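Local coordinates for AOC_like domain-containing protein (Frankia sp. Cc1.17, PDB 7DVI) that catalyses exo-selective intermolecular Diels-Alder reactions on non-natural substrates and has an allene oxide cyclase-like barrel fold, at residues G27-Q32 against S59-L64; V39-P44 against D107-V112; E72-K77 against E100-F105. All blocks are in the same frame, centred on the assembly; numbering follows the deposited sequence. Where two conformers were deposited one is given.

In the fold
All three contacts belong to one antiparallel beta-barrel, and all are only partly buried. Contact 1 lies on the other side of the chain's centre from contact 3, with about 26 Å between their centres, yet both draw on strand 63-76. Contacts 2 and 3 are neighbours, their centres about 11 Å apart, and they meet at Pro44, which packs on Ile73 and Phe105. Contacts 1 and 3 each combine a buried apolar pair (two aliphatic side chains in contact 1, an isoleucine on a phenylalanine in contact 3) with an arginine beside a tryptophan nearer the surface. Contact 2 is more polar and smaller: a lysine at the end of helix 105-109 holds a loop carbonyl. Contact 3 also borders the second subunit.

Contact 1 of 3, residues G27-Q32 against S59-L64; sequences GIWEPQ and SSRELL. With EDO (1,2-ethanediol), chain M; EDO (1,2-ethanediol), chain R.
Trp29 and Arg61 meet at the exposed side of this contact. Arg61 NE sits over one face of the indole, toward its rim, 3.5 Å from Trp29 CZ3. Arg61 NH1 approaches the same carbon. The guanidinium is tilted by 53° to the ring, so the two planes are not stacked flat. Arg61 was deposited in two conformers, so this contact is described for one of them and is less certain. On the inner side, Ile28 CD1 touches Leu64 CD2 at 4.0 Å, the two side chains crossing at about a right angle. Both residues are buried. The third point is backbone: Ser59 CA lies 3.5 Å from Gly27 O in a CH...O contact. Gly27 has positive phi, and a beta carbon there would come tight against Ser59 CB. The segments belong to strands 22-37 and 63-76 of the antiparallel barrel. Strand 49-57 runs between these two in the sheet, and the turn after it brings Ser59 to the corner at Gly27 and Arg61 to Trp29. Trp29 CG is anti to the backbone N (chi1 180°), and the ring presents one face to Arg61. Pro31 CD lies against the rim of the opposite face, 3.7 Å above its plane. Further out, Tyr57 meets Trp29 edge-to-face and makes a cation-pi contact with Arg61. Ile28 also touches Leu56, Ala145 and Ile147.

Contact 2 of 3, residues V39-P44 against D107-V112; sequences VNVADP and DVKNGV. With EDO (1,2-ethanediol), chain L.
Lys109 reaches Val41 through a chain that starts with CG anti to the carbonyl carbon (chi1 -68°) and is bent once, at chi3 (-66°). This brings the ammonium group to the loop backbone. Lys109 NZ donates to Val41 O at 2.8 Å, in the carbonyl plane, with a C=O...N angle of 155°. The approach is thus fairly straight onto the oxygen. Ala42 O is also near the same nitrogen, but its angle is too poor for a bond. The aliphatic part of the lysine is used as well. Lys109 CD packs on Val41 CG1 at 3.8 Å, the two side chains sliding past each other in opposite directions. Val41 is exposed, so this is surface packing. The loop is shaped from within by Asn40, whose OD1 accepts from Asp43 N at 3.1 Å, the donor lying well above the carbonyl plane. Gln48 OE1 in turn accepts from Asn40 N. Beside the lysine, Asn110 binds an ethanediol at both ends of its amide: ND2 donates to O1 at 2.7 Å, and OD1 accepts from O2 at 3.2 Å. Deeper in, Pro44 and Val39 pack on Phe105, at the start of helix 105-109. Two motifs frame the contact. Asn40 forms an Asx motif in the loop, and a Schellman motif with Gly111 as C-prime residue ends the short helix of this barrel.

Contact 3 of 3, residues E72-K77 against E100-F105; sequences EIRYKK and EGWADF. With EDO (1,2-ethanediol), chain D; EDO (1,2-ethanediol), chain G; EDO (1,2-ethanediol), chain E; EDO (1,2-ethanediol), chain F.
Arg74 and Trp102 lie on strands 63-76 and 95-104, their CA atoms 9.5 Å apart because strand 82-92 runs between them. The edge of the indole faces Arg74 CB, with Trp102 CZ3 3.7 Å from it. The arginine bends at chi2 and chi3, which folds its guanidinium back until Trp102 CH2 lies over the centre of one face, 4.2 Å above the plane. The two planes stay 54° apart. At its edge, Arg74 NH1 donates to O2 of the chain F ethanediol at 2.8 Å. Tyr75 turns its ring edge to the indole face in a T-shaped pair, with planes at 68°, and Tyr75 CE1 comes to 3.7 Å from Trp102 CH2. A classic beta bulge in this barrel strand, with Arg74 and Tyr75 both facing Leu83, is consistent with two consecutive residues reaching one tryptophan. With Trp102 cut back to an alanine, the Tyr75 edge and the Arg74 guanidinium would probably lose their aromatic partner and be freer to turn. Trp102 NE1 donates to O2 of the chain E ethanediol at 3.0 Å. The chain D ethanediol lies over the indole face, its O2 bonded to Tyr75 OH at 2.6 Å. Separately, buried Ile73 sets CD1 over a face of the Phe105 ring, 4.3 Å from Phe105 CG. Asp104 is the N-cap of the helix that Phe105 begins. Tyr75 OH also hydrogen-bonds to Asp129 of the second subunit, and Lys77 forms salt bridges with Asp129 and the C-terminal carboxylate of Gly151 of that chain.

Contact 1 of 3, residues G27-Q32 against S59-L64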
loop_
_atom_site.group_PDB
_atom_site.type_symbol
_atom_site.label_atom_id
_atom_site.label_comp_id
_atom_site.label_asym_id
_atom_site.label_seq_id
_atom_site.Cartn_x
_atom_site.Cartn_y
_atom_site.Cartn_z
ATOM N N GLY A 27 19.166 -2.062 -12.208
ATOM C CA GLY A 27 19.538 -1.811 -13.620
ATOM C C GLY A 27 18.801 -2.739 -14.536
ATOM O O GLY A 27 19.354 -3.166 -15.588
ATOM N N ILE A 28 17.554 -3.048 -14.174
ATOM C CA ILE A 28 16.685 -3.844 -15.069
ATOM C C ILE A 28 16.302 -2.978 -16.264
ATOM O O ILE A 28 15.960 -1.793 -16.087
ATOM C CB ILE A 28 15.446 -4.389 -14.342
ATOM C CG1 ILE A 28 15.852 -5.368 -13.239
ATOM C CG2 ILE A 28 14.469 -4.976 -15.348
ATOM C CD1 ILE A 28 14.773 -5.634 -12.226
ATOM N N TRP A 29 16.331 -3.607 -17.423
ATOM C CA TRP A 29 15.904 -3.071 -18.727
ATOM C C TRP A 29 14.606 -3.826 -19.007
ATOM O O TRP A 29 14.643 -5.078 -19.065
ATOM C CB TRP A 29 17.034 -3.287 -19.776
ATOM C CG TRP A 29 16.753 -2.800 -21.165
ATOM C CD1 TRP A 29 16.844 -1.511 -21.615
ATOM C CD2 TRP A 29 16.367 -3.594 -22.309
ATOM N NE1 TRP A 29 16.497 -1.449 -22.939
ATOM C CE2 TRP A 29 16.206 -2.707 -23.394
ATOM C CE3 TRP A 29 16.156 -4.960 -22.528
ATOM C CZ2 TRP A 29 15.846 -3.154 -24.669
ATOM C CZ3 TRP A 29 15.787 -5.399 -23.778
ATOM C CH2 TRP A 29 15.630 -4.505 -24.836
ATOM N N GLU A 30 13.495 -3.108 -19.159
ATOM C CA GLU A 30 12.137 -3.722 -19.165
ATOM C C GLU A 30 11.375 -3.267 -20.404
ATOM O O GLU A 30 10.667 -2.247 -20.389
ATOM C CB GLU A 30 11.408 -3.393 -17.850
ATOM C CG GLU A 30 10.002 -3.976 -17.787
ATOM C CD GLU A 30 9.245 -3.806 -16.469
ATOM O OE1 GLU A 30 9.908 -3.542 -15.456
ATOM O OE2 GLU A 30 7.957 -3.853 -16.509
ATOM N N PRO A 31 11.514 -3.993 -21.536
ATOM C CA PRO A 31 10.752 -3.655 -22.726
ATOM C C PRO A 31 9.325 -4.177 -22.626
ATOM O O PRO A 31 9.136 -5.277 -22.075
ATOM C CB PRO A 31 11.507 -4.392 -23.847
ATOM C CG PRO A 31 12.107 -5.589 -23.150
ATOM C CD PRO A 31 12.513 -5.043 -21.797
ATOM N N GLN A 32 8.405 -3.430 -23.242
ATOM C CA GLN A 32 6.974 -3.778 -23.304
ATOM C C GLN A 32 6.732 -4.684 -24.503
ATOM O O GLN A 32 7.061 -4.264 -25.589
ATOM C CB GLN A 32 6.162 -2.494 -23.373
ATOM C CG GLN A 32 4.684 -2.756 -23.133
ATOM C CD GLN A 32 4.046 -1.640 -22.342
ATOM O OE1 GLN A 32 3.620 -0.650 -22.924
ATOM N NE2 GLN A 32 3.981 -1.793 -21.016
ATOM N N SER A 59 21.050 -6.434 -15.394
ATOM C CA SER A 59 22.023 -5.377 -15.748
ATOM C C SER A 59 23.026 -5.908 -16.783
ATOM O O SER A 59 23.674 -5.086 -17.413
ATOM C CB SER A 59 22.717 -4.865 -14.538
ATOM O OG SER A 59 23.465 -5.891 -13.912
ATOM N N SER A 60 23.094 -7.221 -16.985
ATOM C CA SER A 60 23.894 -7.878 -18.047
ATOM C C SER A 60 23.053 -8.136 -19.298
ATOM O O SER A 60 23.572 -8.773 -20.199
ATOM C CB SER A 60 24.493 -9.134 -17.510
ATOM O OG SER A 60 25.318 -8.796 -16.411
ATOM N N ARG A 61 21.812 -7.673 -19.361
ATOM C CA ARG A 61 20.897 -7.855 -20.524
ATOM C C ARG A 61 20.706 -9.338 -20.835
ATOM O O ARG A 61 20.346 -9.657 -21.969
ATOM C CB ARG A 61 21.331 -7.079 -21.778
ATOM C CG ARG A 61 20.384 -5.937 -22.150
ATOM C CD ARG A 61 20.321 -5.593 -23.629
ATOM N NE ARG A 61 19.135 -6.098 -24.321
ATOM C CZ ARG A 61 18.979 -7.351 -24.716
ATOM N NH1 ARG A 61 17.893 -7.732 -25.365
ATOM N NH2 ARG A 61 19.922 -8.230 -24.457
ATOM N N GLU A 62 20.871 -10.171 -19.820
ATOM C CA GLU A 62 20.311 -11.551 -19.782
ATOM C C GLU A 62 18.853 -11.502 -19.274
ATOM O O GLU A 62 18.568 -10.702 -18.354
ATOM C CB GLU A 62 21.097 -12.409 -18.792
ATOM C CG GLU A 62 22.595 -12.469 -19.053
ATOM C CD GLU A 62 23.014 -13.594 -19.976
ATOM O OE1 GLU A 62 24.174 -14.039 -19.866
ATOM O OE2 GLU A 62 22.177 -14.025 -20.796
ATOM N N LEU A 63 17.982 -12.362 -19.789
ATOM C CA LEU A 63 16.572 -12.511 -19.338
ATOM C C LEU A 63 16.482 -12.795 -17.831
ATOM O O LEU A 63 17.216 -13.670 -17.272
ATOM C CB LEU A 63 15.892 -13.603 -20.159
ATOM C CG LEU A 63 14.379 -13.758 -19.954
ATOM C CD1 LEU A 63 13.609 -12.535 -20.447
ATOM C CD2 LEU A 63 13.887 -15.000 -20.655
ATOM N N LEU A 64 15.639 -12.022 -17.150
ATOM C CA LEU A 64 15.348 -12.238 -15.716
ATOM C C LEU A 64 13.967 -12.874 -15.602
ATOM O O LEU A 64 13.785 -13.798 -14.749
ATOM C CB LEU A 64 15.462 -10.914 -14.972
ATOM C CG LEU A 64 15.317 -10.977 -13.458
ATOM C CD1 LEU A 64 16.456 -11.762 -12.788
ATOM C CD2 LEU A 64 15.285 -9.560 -12.904
HETATM C C1 EDO M . 3.537 -2.400 -27.061
HETATM O O1 EDO M . 4.918 -2.598 -27.133
HETATM C C2 EDO M . 2.814 -3.224 -28.039
HETATM O O2 EDO M . 1.441 -3.379 -27.713
HETATM C C1 EDO R . 1.868 2.186 -17.593
HETATM O O1 EDO R . 2.236 2.922 -16.471
HETATM C C2 EDO R . 2.699 0.965 -17.740
HETATM O O2 EDO R . 2.675 0.408 -19.055
#

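Contact 2 of 3, residues V39-P44 against D107-V112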
loop_
_atom_site.group_PDB
_atom_site.type_symbol
_atom_site.label_atom_id
_atom_site.label_comp_id
_atom_site.label_asym_id
_atom_site.label_seq_id
_atom_site.Cartn_x
_atom_site.Cartn_y
_atom_site.Cartn_z
ATOM N N VAL A 39 -6.522 4.666 -21.499
ATOM C CA VAL A 39 -5.989 5.815 -20.744
ATOM C C VAL A 39 -5.609 6.935 -21.725
ATOM O O VAL A 39 -4.803 6.695 -22.636
ATOM C CB VAL A 39 -4.780 5.454 -19.863
ATOM C CG1 VAL A 39 -4.193 6.715 -19.253
ATOM C CG2 VAL A 39 -5.159 4.468 -18.749
ATOM N N ASN A 40 -6.183 8.109 -21.507
ATOM C CA ASN A 40 -5.855 9.358 -22.243
ATOM C C ASN A 40 -4.588 9.876 -21.610
ATOM O O ASN A 40 -4.668 10.388 -20.466
ATOM C CB ASN A 40 -6.998 10.358 -22.166
ATOM C CG ASN A 40 -6.714 11.604 -22.988
ATOM O OD1 ASN A 40 -5.597 12.093 -23.025
ATOM N ND2 ASN A 40 -7.740 12.108 -23.627
ATOM N N VAL A 41 -3.447 9.678 -22.271
ATOM C CA VAL A 41 -2.145 9.906 -21.592
ATOM C C VAL A 41 -2.016 11.378 -21.200
ATOM O O VAL A 41 -1.467 11.682 -20.104
ATOM C CB VAL A 41 -0.969 9.427 -22.443
ATOM C CG1 VAL A 41 0.352 9.797 -21.812
ATOM C CG2 VAL A 41 -1.038 7.930 -22.644
ATOM N N ALA A 42 -2.535 12.279 -22.028
ATOM C CA ALA A 42 -2.342 13.732 -21.828
ATOM C C ALA A 42 -3.222 14.168 -20.659
ATOM O O ALA A 42 -2.768 14.966 -19.859
ATOM C CB ALA A 42 -2.660 14.478 -23.109
ATOM N N ASP A 43 -4.421 13.600 -20.574
ATOM C CA ASP A 43 -5.546 14.051 -19.734
ATOM C C ASP A 43 -6.291 12.808 -19.237
ATOM O O ASP A 43 -7.428 12.525 -19.616
ATOM C CB ASP A 43 -6.456 14.980 -20.536
ATOM C CG ASP A 43 -7.588 15.493 -19.690
ATOM O OD1 ASP A 43 -7.427 15.516 -18.437
ATOM O OD2 ASP A 43 -8.632 15.825 -20.280
ATOM N N PRO A 44 -5.640 11.999 -18.386
ATOM C CA PRO A 44 -6.256 10.761 -17.875
ATOM C C PRO A 44 -7.574 10.954 -17.107
ATOM O O PRO A 44 -7.732 11.825 -16.286
ATOM C CB PRO A 44 -5.156 10.150 -16.985
ATOM C CG PRO A 44 -4.196 11.314 -16.697
ATOM C CD PRO A 44 -4.259 12.213 -17.917
ATOM N N ASP A 107 4.133 11.501 -12.071
ATOM C CA ASP A 107 5.493 10.991 -11.775
ATOM C C ASP A 107 5.880 10.020 -12.883
ATOM O O ASP A 107 7.008 10.098 -13.423
ATOM C CB ASP A 107 5.533 10.327 -10.396
ATOM C CG ASP A 107 5.713 11.309 -9.265
ATOM O OD1 ASP A 107 5.859 12.498 -9.571
ATOM O OD2 ASP A 107 5.751 10.868 -8.099
ATOM N N VAL A 108 4.946 9.156 -13.270
ATOM C CA VAL A 108 5.183 8.189 -14.366
ATOM C C VAL A 108 5.627 8.953 -15.618
ATOM O O VAL A 108 6.731 8.678 -16.143
ATOM C CB VAL A 108 3.952 7.325 -14.655
ATOM C CG1 VAL A 108 4.205 6.440 -15.869
ATOM C CG2 VAL A 108 3.560 6.472 -13.447
ATOM N N LYS A 109 4.773 9.844 -16.107
ATOM C CA LYS A 109 5.013 10.593 -17.370
ATOM C C LYS A 109 6.309 11.411 -17.288
ATOM O O LYS A 109 6.981 11.513 -18.317
ATOM C CB LYS A 109 3.814 11.481 -17.668
ATOM C CG LYS A 109 2.578 10.683 -18.024
ATOM C CD LYS A 109 1.454 11.503 -18.581
ATOM C CE LYS A 109 0.854 12.475 -17.605
ATOM N NZ LYS A 109 -0.103 13.377 -18.296
ATOM N N ASN A 110 6.638 11.970 -16.124
ATOM C CA ASN A 110 7.809 12.861 -15.932
ATOM C C ASN A 110 9.105 12.076 -15.658
ATOM O O ASN A 110 10.075 12.733 -15.218
ATOM C CB ASN A 110 7.544 13.859 -14.804
ATOM C CG ASN A 110 6.460 14.867 -15.152
ATOM O OD1 ASN A 110 5.799 15.410 -14.259
ATOM N ND2 ASN A 110 6.218 15.064 -16.437
ATOM N N GLY A 111 9.150 10.739 -15.840
ATOM C CA GLY A 111 10.386 9.961 -15.598
ATOM C C GLY A 111 10.837 9.966 -14.137
ATOM O O GLY A 111 12.035 9.710 -13.854
ATOM N N VAL A 112 9.928 10.202 -13.202
ATOM C CA VAL A 112 10.208 10.032 -11.749
ATOM C C VAL A 112 10.082 8.539 -11.436
ATOM O O VAL A 112 9.178 7.882 -12.006
ATOM C CB VAL A 112 9.253 10.863 -10.878
ATOM C CG1 VAL A 112 9.482 10.645 -9.390
ATOM C CG2 VAL A 112 9.348 12.343 -11.234
HETATM C C1 EDO L . 2.415 15.485 -16.473
HETATM O O1 EDO L . 3.699 15.670 -17.040
HETATM C C2 EDO L . 2.070 16.636 -15.639
HETATM O O2 EDO L . 3.229 17.211 -15.065
#

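Contact 3 of 3, residues E72-K77 against E100-F105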
loop_
_atom_site.group_PDB
_atom_site.type_symbol
_atom_site.label_atom_id
_atom_site.label_comp_id
_atom_site.label_asym_id
_atom_site.label_seq_id
_atom_site.Cartn_x
_atom_site.Cartn_y
_atom_site.Cartn_z
ATOM N N GLU A 72 -5.122 1.313 -13.331
ATOM C CA GLU A 72 -6.428 2.001 -13.383
ATOM C C GLU A 72 -6.226 3.387 -12.810
ATOM O O GLU A 72 -5.643 3.510 -11.694
ATOM C CB GLU A 72 -7.485 1.254 -12.593
ATOM C CG GLU A 72 -8.843 1.906 -12.668
ATOM C CD GLU A 72 -9.983 1.074 -12.152
ATOM O OE1 GLU A 72 -9.736 -0.105 -11.753
ATOM O OE2 GLU A 72 -11.135 1.564 -12.216
ATOM N N ILE A 73 -6.701 4.404 -13.549
ATOM C CA ILE A 73 -6.739 5.784 -12.994
ATOM C C ILE A 73 -7.809 5.777 -11.918
ATOM O O ILE A 73 -8.972 5.459 -12.251
ATOM C CB ILE A 73 -7.113 6.812 -14.102
ATOM C CG1 ILE A 73 -6.243 6.675 -15.354
ATOM C CG2 ILE A 73 -7.088 8.206 -13.507
ATOM C CD1 ILE A 73 -4.761 6.866 -15.124
ATOM N N ARG A 74 -7.505 6.114 -10.673
ATOM C CA ARG A 74 -8.534 5.889 -9.630
ATOM C C ARG A 74 -9.081 7.215 -9.089
ATOM O O ARG A 74 -10.258 7.276 -8.737
ATOM C CB ARG A 74 -7.965 5.025 -8.495
ATOM C CG ARG A 74 -7.801 3.562 -8.880
ATOM C CD ARG A 74 -9.137 2.851 -8.976
ATOM N NE ARG A 74 -9.644 2.691 -7.624
ATOM C CZ ARG A 74 -9.224 1.778 -6.731
ATOM N NH1 ARG A 74 -8.350 0.822 -7.051
ATOM N NH2 ARG A 74 -9.688 1.849 -5.493
ATOM N N TYR A 75 -8.253 8.197 -8.900
ATOM C CA TYR A 75 -8.715 9.496 -8.345
ATOM C C TYR A 75 -7.680 10.585 -8.584
ATOM O O TYR A 75 -6.509 10.256 -8.865
ATOM C CB TYR A 75 -9.032 9.390 -6.850
ATOM C CG TYR A 75 -7.874 9.084 -5.918
ATOM C CD1 TYR A 75 -7.567 7.785 -5.529
ATOM C CD2 TYR A 75 -7.178 10.104 -5.299
ATOM C CE1 TYR A 75 -6.562 7.514 -4.612
ATOM C CE2 TYR A 75 -6.172 9.862 -4.387
ATOM C CZ TYR A 75 -5.854 8.553 -4.044
ATOM O OH TYR A 75 -4.847 8.401 -3.140
ATOM N N LYS A 76 -8.135 11.851 -8.472
ATOM C CA LYS A 76 -7.276 13.049 -8.635
ATOM C C LYS A 76 -7.281 13.835 -7.324
ATOM O O LYS A 76 -8.283 13.862 -6.595
ATOM C CB LYS A 76 -7.708 13.876 -9.852
ATOM C CG LYS A 76 -7.683 13.117 -11.167
ATOM C CD LYS A 76 -8.034 13.961 -12.383
ATOM C CE LYS A 76 -8.700 13.176 -13.499
ATOM N NZ LYS A 76 -8.866 13.988 -14.731
ATOM N N LYS A 77 -6.140 14.387 -7.001
ATOM C CA LYS A 77 -6.018 15.227 -5.805
ATOM C C LYS A 77 -6.112 16.712 -6.197
ATOM O O LYS A 77 -5.760 17.062 -7.344
ATOM C CB LYS A 77 -4.683 14.914 -5.150
ATOM C CG LYS A 77 -4.681 13.528 -4.502
ATOM C CD LYS A 77 -3.988 13.492 -3.190
ATOM C CE LYS A 77 -2.508 13.622 -3.385
ATOM N NZ LYS A 77 -1.858 13.835 -2.078
ATOM N N GLU A 100 1.564 -4.755 -6.084
ATOM C CA GLU A 100 0.407 -3.873 -6.327
ATOM C C GLU A 100 0.497 -2.644 -5.420
ATOM O O GLU A 100 1.034 -2.698 -4.267
ATOM C CB GLU A 100 -0.908 -4.606 -6.200
ATOM C CG GLU A 100 -1.297 -4.902 -4.755
ATOM C CD GLU A 100 -2.639 -5.566 -4.750
ATOM O OE1 GLU A 100 -2.712 -6.737 -5.090
ATOM O OE2 GLU A 100 -3.617 -4.868 -4.515
ATOM N N GLY A 101 -0.010 -1.528 -5.953
ATOM C CA GLY A 101 -0.141 -0.300 -5.154
ATOM C C GLY A 101 -0.194 0.911 -6.055
ATOM O O GLY A 101 -0.584 0.770 -7.221
ATOM N N TRP A 102 0.157 2.037 -5.476
ATOM C CA TRP A 102 -0.165 3.390 -5.998
ATOM C C TRP A 102 1.043 4.009 -6.663
ATOM O O TRP A 102 2.170 3.954 -6.090
ATOM C CB TRP A 102 -0.614 4.287 -4.855
ATOM C CG TRP A 102 -1.917 3.899 -4.261
ATOM C CD1 TRP A 102 -2.163 3.369 -3.030
ATOM C CD2 TRP A 102 -3.192 4.044 -4.900
ATOM N NE1 TRP A 102 -3.508 3.133 -2.890
ATOM C CE2 TRP A 102 -4.169 3.599 -3.991
ATOM C CE3 TRP A 102 -3.599 4.502 -6.151
ATOM C CZ2 TRP A 102 -5.526 3.578 -4.295
ATOM C CZ3 TRP A 102 -4.948 4.501 -6.440
ATOM C CH2 TRP A 102 -5.891 4.037 -5.529
ATOM N N ALA A 103 0.758 4.702 -7.765
ATOM C CA ALA A 103 1.694 5.619 -8.427
ATOM C C ALA A 103 0.918 6.890 -8.871
ATOM O O ALA A 103 -0.278 6.817 -9.263
ATOM C CB ALA A 103 2.328 4.911 -9.596
ATOM N N ASP A 104 1.593 8.009 -8.781
ATOM C CA ASP A 104 1.142 9.281 -9.409
ATOM C C ASP A 104 1.427 9.185 -10.907
ATOM O O ASP A 104 2.614 9.099 -11.299
ATOM C CB ASP A 104 1.822 10.474 -8.744
ATOM C CG ASP A 104 1.350 11.838 -9.281
ATOM O OD1 ASP A 104 0.581 11.885 -10.293
ATOM O OD2 ASP A 104 1.735 12.824 -8.672
ATOM N N PHE A 105 0.398 9.167 -11.737
ATOM C CA PHE A 105 0.581 9.109 -13.214
ATOM C C PHE A 105 1.447 10.279 -13.734
ATOM O O PHE A 105 2.166 10.091 -14.747
ATOM C CB PHE A 105 -0.764 8.957 -13.901
ATOM C CG PHE A 105 -0.690 8.385 -15.283
ATOM C CD1 PHE A 105 -0.330 7.064 -15.485
ATOM C CD2 PHE A 105 -1.007 9.161 -16.386
ATOM C CE1 PHE A 105 -0.296 6.519 -16.759
ATOM C CE2 PHE A 105 -0.975 8.619 -17.657
ATOM C CZ PHE A 105 -0.599 7.306 -17.847
HETATM C C1 EDO D . -2.433 6.755 -1.846
HETATM O O1 EDO D . -1.228 6.587 -1.179
HETATM C C2 EDO D . -3.533 6.356 -0.966
HETATM O O2 EDO D . -4.800 6.283 -1.613
HETATM C C1 EDO G . -12.617 -2.398 -13.198
HETATM O O1 EDO G . -11.611 -1.734 -13.984
HETATM C C2 EDO G . -12.818 -1.895 -11.788
HETATM O O2 EDO G . -11.618 -1.685 -10.980
HETATM C C1 EDO E . -6.205 4.135 0.255
HETATM O O1 EDO E . -6.438 4.382 -1.109
HETATM C C2 EDO E . -5.884 2.739 0.489
HETATM O O2 EDO E . -4.859 2.264 -0.372
HETATM C C1 EDO F . -6.886 0.340 -2.812
HETATM O O1 EDO F . -8.189 0.720 -2.484
HETATM C C2 EDO F . -6.931 -0.888 -3.632
HETATM O O2 EDO F . -7.749 -0.731 -4.754
#